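Local coordinates for enolase (alpha proteobacterium BAL199, PDB 3UGV), which probably catalyses a magnesium-dependent reaction that starts by removing the proton alpha to a substrate carboxylate, as enolase-superfamily enzymes do, at residues P37-L42 and I53-L58; E76-K81 and D300-G305. All blocks are in the same frame, centred on the assembly; numbering follows the deposited sequence.

Interaction 1: residues P37-L42 and I53-L58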
loop_
_atom_site.group_PDB
_atom_site.type_symbol
_atom_site.label_atom_id
_atom_site.label_comp_id
_atom_site.label_asym_id
_atom_site.label_seq_id
_atom_site.Cartn_x
_atom_site.Cartn_y
_atom_site.Cartn_z
ATOM N N PRO F 37 2.981 -19.610 46.069
ATOM C CA PRO F 37 2.864 -20.555 44.960
ATOM C C PRO F 37 2.156 -21.838 45.391
ATOM O O PRO F 37 2.441 -22.365 46.462
ATOM C CB PRO F 37 4.326 -20.850 44.613
ATOM C CG PRO F 37 5.037 -20.716 45.918
ATOM C CD PRO F 37 4.324 -19.623 46.674
ATOM N N VAL F 38 1.225 -22.321 44.580
ATOM C CA VAL F 38 0.655 -23.633 44.826
ATOM C C VAL F 38 0.637 -24.442 43.540
ATOM O O VAL F 38 0.902 -23.912 42.465
ATOM C CB VAL F 38 -0.753 -23.569 45.456
ATOM C CG1 VAL F 38 -0.814 -22.453 46.481
ATOM C CG2 VAL F 38 -1.799 -23.372 44.406
ATOM N N LEU F 39 0.349 -25.733 43.662
ATOM C CA LEU F 39 0.372 -26.635 42.528
ATOM C C LEU F 39 -0.766 -27.614 42.699
ATOM O O LEU F 39 -0.780 -28.393 43.652
ATOM C CB LEU F 39 1.710 -27.382 42.449
ATOM C CG LEU F 39 2.017 -28.083 41.118
ATOM C CD1 LEU F 39 2.395 -27.066 40.046
ATOM C CD2 LEU F 39 3.120 -29.128 41.256
ATOM N N LEU F 40 -1.731 -27.566 41.788
ATOM C CA LEU F 40 -2.902 -28.422 41.894
ATOM C C LEU F 40 -2.800 -29.572 40.913
ATOM O O LEU F 40 -2.133 -29.463 39.884
ATOM C CB LEU F 40 -4.186 -27.635 41.633
ATOM C CG LEU F 40 -4.439 -26.376 42.463
ATOM C CD1 LEU F 40 -5.798 -25.794 42.104
ATOM C CD2 LEU F 40 -4.346 -26.659 43.963
ATOM N N LYS F 41 -3.451 -30.680 41.248
ATOM C CA LYS F 41 -3.551 -31.811 40.345
ATOM C C LYS F 41 -4.836 -31.650 39.538
ATOM O O LYS F 41 -5.931 -31.662 40.111
ATOM C CB LYS F 41 -3.575 -33.121 41.132
ATOM C CG LYS F 41 -2.799 -34.244 40.466
ATOM C CD LYS F 41 -1.324 -33.884 40.367
ATOM C CE LYS F 41 -0.514 -35.009 39.741
ATOM N NZ LYS F 41 0.958 -34.763 39.847
ATOM N N LEU F 42 -4.701 -31.475 38.222
ATOM C CA LEU F 42 -5.858 -31.267 37.342
ATOM C C LEU F 42 -6.806 -32.470 37.296
ATOM O O LEU F 42 -6.367 -33.622 37.319
ATOM C CB LEU F 42 -5.410 -30.924 35.916
ATOM C CG LEU F 42 -4.647 -29.621 35.673
ATOM C CD1 LEU F 42 -4.050 -29.631 34.258
ATOM C CD2 LEU F 42 -5.555 -28.418 35.890
ATOM N N ILE F 53 0.588 -33.006 30.781
ATOM C CA ILE F 53 0.781 -32.152 31.952
ATOM C C ILE F 53 -0.372 -32.304 32.942
ATOM O O ILE F 53 -1.500 -31.919 32.642
ATOM C CB ILE F 53 0.914 -30.660 31.561
ATOM C CG1 ILE F 53 2.097 -30.454 30.617
ATOM C CG2 ILE F 53 1.064 -29.791 32.806
ATOM C CD1 ILE F 53 1.933 -31.101 29.251
ATOM N N PRO F 54 -0.093 -32.875 34.126
ATOM C CA PRO F 54 -1.131 -33.113 35.133
ATOM C C PRO F 54 -1.200 -31.993 36.166
ATOM O O PRO F 54 -2.214 -31.851 36.856
ATOM C CB PRO F 54 -0.658 -34.407 35.805
ATOM C CG PRO F 54 0.858 -34.433 35.587
ATOM C CD PRO F 54 1.221 -33.352 34.586
ATOM N N ASP F 55 -0.130 -31.211 36.262
ATOM C CA ASP F 55 -0.004 -30.182 37.288
ATOM C C ASP F 55 -0.392 -28.802 36.771
ATOM O O ASP F 55 -0.089 -28.440 35.634
ATOM C CB ASP F 55 1.429 -30.145 37.821
ATOM C CG ASP F 55 1.869 -31.473 38.388
ATOM O OD1 ASP F 55 1.103 -32.065 39.179
ATOM O OD2 ASP F 55 2.976 -31.931 38.032
ATOM N N TRP F 56 -1.060 -28.034 37.621
ATOM C CA TRP F 56 -1.474 -26.689 37.276
ATOM C C TRP F 56 -1.022 -25.734 38.366
ATOM O O TRP F 56 -1.545 -25.765 39.476
ATOM C CB TRP F 56 -2.994 -26.629 37.106
ATOM C CG TRP F 56 -3.464 -25.340 36.509
ATOM C CD1 TRP F 56 -4.265 -24.386 37.100
ATOM C CD2 TRP F 56 -3.146 -24.846 35.209
ATOM N NE1 TRP F 56 -4.462 -23.339 36.232
ATOM C CE2 TRP F 56 -3.780 -23.594 35.070
ATOM C CE3 TRP F 56 -2.381 -25.337 34.147
ATOM C CZ2 TRP F 56 -3.676 -22.838 33.910
ATOM C CZ3 TRP F 56 -2.279 -24.586 33.002
ATOM C CH2 TRP F 56 -2.924 -23.352 32.890
ATOM N N PRO F 57 -0.032 -24.888 38.062
ATOM C CA PRO F 57 0.498 -23.926 39.038
ATOM C C PRO F 57 -0.332 -22.639 39.147
ATOM O O PRO F 57 -0.797 -22.123 38.136
ATOM C CB PRO F 57 1.884 -23.611 38.483
ATOM C CG PRO F 57 1.735 -23.771 37.003
ATOM C CD PRO F 57 0.706 -24.861 36.789
ATOM N N LEU F 58 -0.513 -22.143 40.370
ATOM C CA LEU F 58 -1.162 -20.856 40.623
ATOM C C LEU F 58 -0.332 -20.045 41.621
ATOM O O LEU F 58 0.174 -20.588 42.601
ATOM C CB LEU F 58 -2.558 -21.051 41.216
ATOM C CG LEU F 58 -3.577 -21.875 40.445
ATOM C CD1 LEU F 58 -4.773 -22.212 41.326
ATOM C CD2 LEU F 58 -4.024 -21.148 39.193
HETATM O O HOH W 1 -3.819 -34.592 36.634
#
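Lys41 and Asp55 are joined by a salt bridge, NZ to OD1 at 2.8 Å, across two antiparallel strands. The ammonium group comes to the syn side of the carboxylate, 17° out of its plane. A bend at chi2 (63°) lays the lysine chain alongside the aspartate, both pointing the same way, and sets CE against the ring of Pro54. A leucine in place of Asp55 would probably leave the Lys41 ammonium without its mate in this pair and its long chain freer to swing.

Leu40 and Trp56 form a hydrogen-bonded pair, Leu40 N to Trp56 O and Trp56 N to Leu40 O both 2.9 Å, and Val38 pairs with Leu58 in the same way. Pro57 stands opposite Leu39 in a non-hydrogen-bonded pair, where its missing N-H costs this pairing nothing; its CA-H instead approaches Val38 O. Pro54 contributes its carbonyl, which accepts from Leu42 N at 2.9 Å and from a water that also donates to Leu42 O.

Leucines pack on both sides of the hairpin. Beside the salt bridge, Leu39 spreads its branches, CD1 on Pro57 CB (3.8 Å) and CD2 beside the carboxyl carbon of Asp55. On the other face Leu40 CD1 meets Leu58 CD1 at 3.8 Å. Leu42, turned toward the partner strand where the pairing ends, sets CD2 on Trp56 CB at 3.4 Å. Trp56, with CG anti to the backbone N (chi1 -170°), carries its indole away from the neighbouring strand; NE1 is hydrogen-bonded to Glu76 and the ring meets Trp351 edge-to-face. In this hairpin of the three-stranded N-terminal sheet of a mandelate racemase/muconate lactonizing-type enzyme, one face mixes charge with Leu39 and Pro57, whereas Val38, Leu40, Trp56 and Leu58 opposite are buried and largely apolar.

Interaction 2: residues E76-K81 and D300-G305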
loop_
_atom_site.group_PDB
_atom_site.type_symbol
_atom_site.label_atom_id
_atom_site.label_comp_id
_atom_site.label_asym_id
_atom_site.label_seq_id
_atom_site.Cartn_x
_atom_site.Cartn_y
_atom_site.Cartn_z
ATOM N N GLU F 76 -1.893 -17.589 36.735
ATOM C CA GLU F 76 -1.779 -18.950 36.234
ATOM C C GLU F 76 -0.664 -18.994 35.207
ATOM O O GLU F 76 -0.916 -18.864 34.008
ATOM C CB GLU F 76 -3.089 -19.393 35.587
ATOM C CG GLU F 76 -4.301 -19.112 36.439
ATOM C CD GLU F 76 -5.572 -19.649 35.833
ATOM O OE1 GLU F 76 -5.818 -20.871 35.957
ATOM O OE2 GLU F 76 -6.319 -18.850 35.228
ATOM N N PRO F 77 0.575 -19.192 35.677
ATOM C CA PRO F 77 1.785 -19.058 34.855
ATOM C C PRO F 77 2.216 -20.298 34.051
ATOM O O PRO F 77 3.264 -20.230 33.404
ATOM C CB PRO F 77 2.854 -18.702 35.885
ATOM C CG PRO F 77 2.422 -19.450 37.107
ATOM C CD PRO F 77 0.895 -19.463 37.087
ATOM N N TYR F 78 1.451 -21.385 34.091
ATOM C CA TYR F 78 1.705 -22.541 33.217
ATOM C C TYR F 78 2.864 -23.440 33.646
ATOM O O TYR F 78 2.690 -24.640 33.841
ATOM C CB TYR F 78 1.989 -22.073 31.796
ATOM C CG TYR F 78 0.780 -21.814 30.946
ATOM C CD1 TYR F 78 0.225 -22.833 30.191
ATOM C CD2 TYR F 78 0.213 -20.542 30.865
ATOM C CE1 TYR F 78 -0.875 -22.609 29.394
ATOM C CE2 TYR F 78 -0.898 -20.300 30.063
ATOM C CZ TYR F 78 -1.433 -21.346 29.328
ATOM O OH TYR F 78 -2.530 -21.161 28.519
ATOM N N VAL F 79 4.056 -22.859 33.756
ATOM C CA VAL F 79 5.247 -23.628 34.080
ATOM C C VAL F 79 5.603 -23.441 35.544
ATOM O O VAL F 79 5.966 -22.339 35.961
ATOM C CB VAL F 79 6.453 -23.259 33.176
ATOM C CG1 VAL F 79 6.084 -23.427 31.728
ATOM C CG2 VAL F 79 6.875 -21.845 33.397
ATOM N N PRO F 80 5.486 -24.524 36.332
ATOM C CA PRO F 80 5.712 -24.513 37.784
ATOM C C PRO F 80 7.033 -23.855 38.175
ATOM O O PRO F 80 7.053 -22.989 39.052
ATOM C CB PRO F 80 5.725 -26.003 38.143
ATOM C CG PRO F 80 4.827 -26.636 37.109
ATOM C CD PRO F 80 5.110 -25.865 35.839
ATOM N N LYS F 81 8.121 -24.252 37.524
ATOM C CA LYS F 81 9.436 -23.702 37.845
ATOM C C LYS F 81 9.514 -22.180 37.683
ATOM O O LYS F 81 10.356 -21.532 38.296
ATOM C CB LYS F 81 10.538 -24.395 37.031
ATOM C CG LYS F 81 10.905 -25.776 37.578
ATOM C CD LYS F 81 12.197 -26.326 36.973
ATOM C CE LYS F 81 12.664 -27.589 37.701
ATOM N NZ LYS F 81 14.043 -28.010 37.305
ATOM N N ASP F 300 -4.909 -12.761 27.216
ATOM C CA ASP F 300 -4.721 -13.440 28.481
ATOM C C ASP F 300 -4.327 -12.377 29.508
ATOM O O ASP F 300 -3.490 -11.525 29.208
ATOM C CB ASP F 300 -3.593 -14.459 28.311
ATOM C CG ASP F 300 -3.193 -15.109 29.614
ATOM O OD1 ASP F 300 -2.490 -14.451 30.405
ATOM O OD2 ASP F 300 -3.573 -16.277 29.847
ATOM N N PHE F 301 -4.907 -12.423 30.710
ATOM C CA PHE F 301 -4.722 -11.340 31.700
ATOM C C PHE F 301 -3.316 -11.180 32.295
ATOM O O PHE F 301 -2.922 -10.077 32.693
ATOM C CB PHE F 301 -5.788 -11.414 32.802
ATOM C CG PHE F 301 -7.175 -11.173 32.288
ATOM C CD1 PHE F 301 -7.653 -9.881 32.127
ATOM C CD2 PHE F 301 -7.976 -12.233 31.906
ATOM C CE1 PHE F 301 -8.914 -9.651 31.623
ATOM C CE2 PHE F 301 -9.246 -12.011 31.398
ATOM C CZ PHE F 301 -9.713 -10.721 31.252
ATOM N N MET F 302 -2.552 -12.261 32.369
ATOM C CA MET F 302 -1.188 -12.106 32.846
ATOM C C MET F 302 -0.276 -11.499 31.776
ATOM O O MET F 302 0.773 -10.948 32.102
ATOM C CB MET F 302 -0.616 -13.418 33.377
ATOM C CG MET F 302 -0.010 -14.290 32.323
ATOM S SD MET F 302 0.812 -15.731 33.027
ATOM C CE MET F 302 1.097 -16.705 31.546
ATOM N N ARG F 303 -0.695 -11.566 30.509
ATOM C CA ARG F 303 0.146 -11.106 29.405
ATOM C C ARG F 303 -0.280 -9.741 28.862
ATOM O O ARG F 303 0.564 -8.942 28.464
ATOM C CB ARG F 303 0.167 -12.127 28.263
ATOM C CG ARG F 303 0.798 -13.469 28.601
ATOM C CD ARG F 303 1.020 -14.349 27.354
ATOM N NE ARG F 303 1.465 -15.691 27.729
ATOM C CZ ARG F 303 0.675 -16.769 27.785
ATOM N NH1 ARG F 303 -0.611 -16.689 27.468
ATOM N NH2 ARG F 303 1.170 -17.943 28.159
ATOM N N ILE F 304 -1.585 -9.479 28.835
ATOM C CA ILE F 304 -2.075 -8.224 28.286
ATOM C C ILE F 304 -1.837 -7.030 29.219
ATOM O O ILE F 304 -1.893 -5.878 28.784
ATOM C CB ILE F 304 -3.577 -8.291 27.927
ATOM C CG1 ILE F 304 -3.952 -7.152 26.966
ATOM C CG2 ILE F 304 -4.432 -8.235 29.182
ATOM C CD1 ILE F 304 -3.667 -7.461 25.496
ATOM N N GLY F 305 -1.596 -7.305 30.500
ATOM C CA GLY F 305 -1.385 -6.253 31.486
ATOM C C GLY F 305 -2.530 -6.115 32.481
ATOM O O GLY F 305 -2.888 -5.005 32.886
#
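Met302 and the backbone of Glu76 and Pro77 make the close part of this contact, in which the thioether runs up against the loop. Met302 SD lies 3.7 Å from Glu76 O and 3.9 Å from Pro77 CA, while Met302 CE reaches the edge of the Tyr78 ring, 4.0 Å from CD2. The same methyl covers one face of the Arg303 guanidinium, 3.5 Å above its plane and offset toward the rim. Methionine suits this position because its slender, unbranched chain can slip between a carbonyl, a phenol ring and a charged group. With CG between the backbone N and the carbonyl carbon (chi1 86°), the extended chain carries SD to Glu76 O.

Asp300 is the N-cap of the short, weakly bonded helix at about 301-304, its OD1 accepting from Met302 N at 2.9 Å and weakly from Arg303 N. Its OD2 is hydrogen-bonded to His327.

Arg303 buries less against the loop than Met302 does, although Arg303 NH2 comes within 3.7 Å of Tyr78 CE2, the two flat groups inclined by 36°. No hydrogen bond crosses between the segments. The stronger partners of the guanidinium lie elsewhere: NH2 donates to Phe117 O of the second subunit and NH1 to Glu277 O. Beyond Tyr78 the loop leaves the helix altogether, and Pro80 and Lys81 are exposed.

The loop 76-81 links strand 71-75 to helix 83-97 in the N-terminal domain, whereas helix 301-304 follows barrel strand 296-297. Ile126 of helix 123-142 touches Met302, as does Tyr329, just before helix 330-337, and Phe117 of the second subunit stacks on Tyr78, making this a junction of both domains and a subunit interface.

The centres of interactions 1 and 2 lie 13 Å apart, yet the two touch directly. Trp56 NE1 reaches Glu76 OE1 at 2.8 Å, probably a hydrogen bond, and Leu58 CD2 packs on Glu76 CG at 3.4 Å. From the other face of strand 53-58, Pro57 CG lies 3.4 Å from Tyr78 O, so residues of both faces back the loop. The rings of Trp56 and Tyr78 also meet edge-to-face. Asp225, Glu251 and Glu277 form a magnesium site, and Arg303 ties interaction 2 to the backbone of Glu277. With a magnesium ion about 6 Å from the Tyr78 side chain, the loop probably lines the active site; Trp56 of the hairpin is about 10 Å from a magnesium ion.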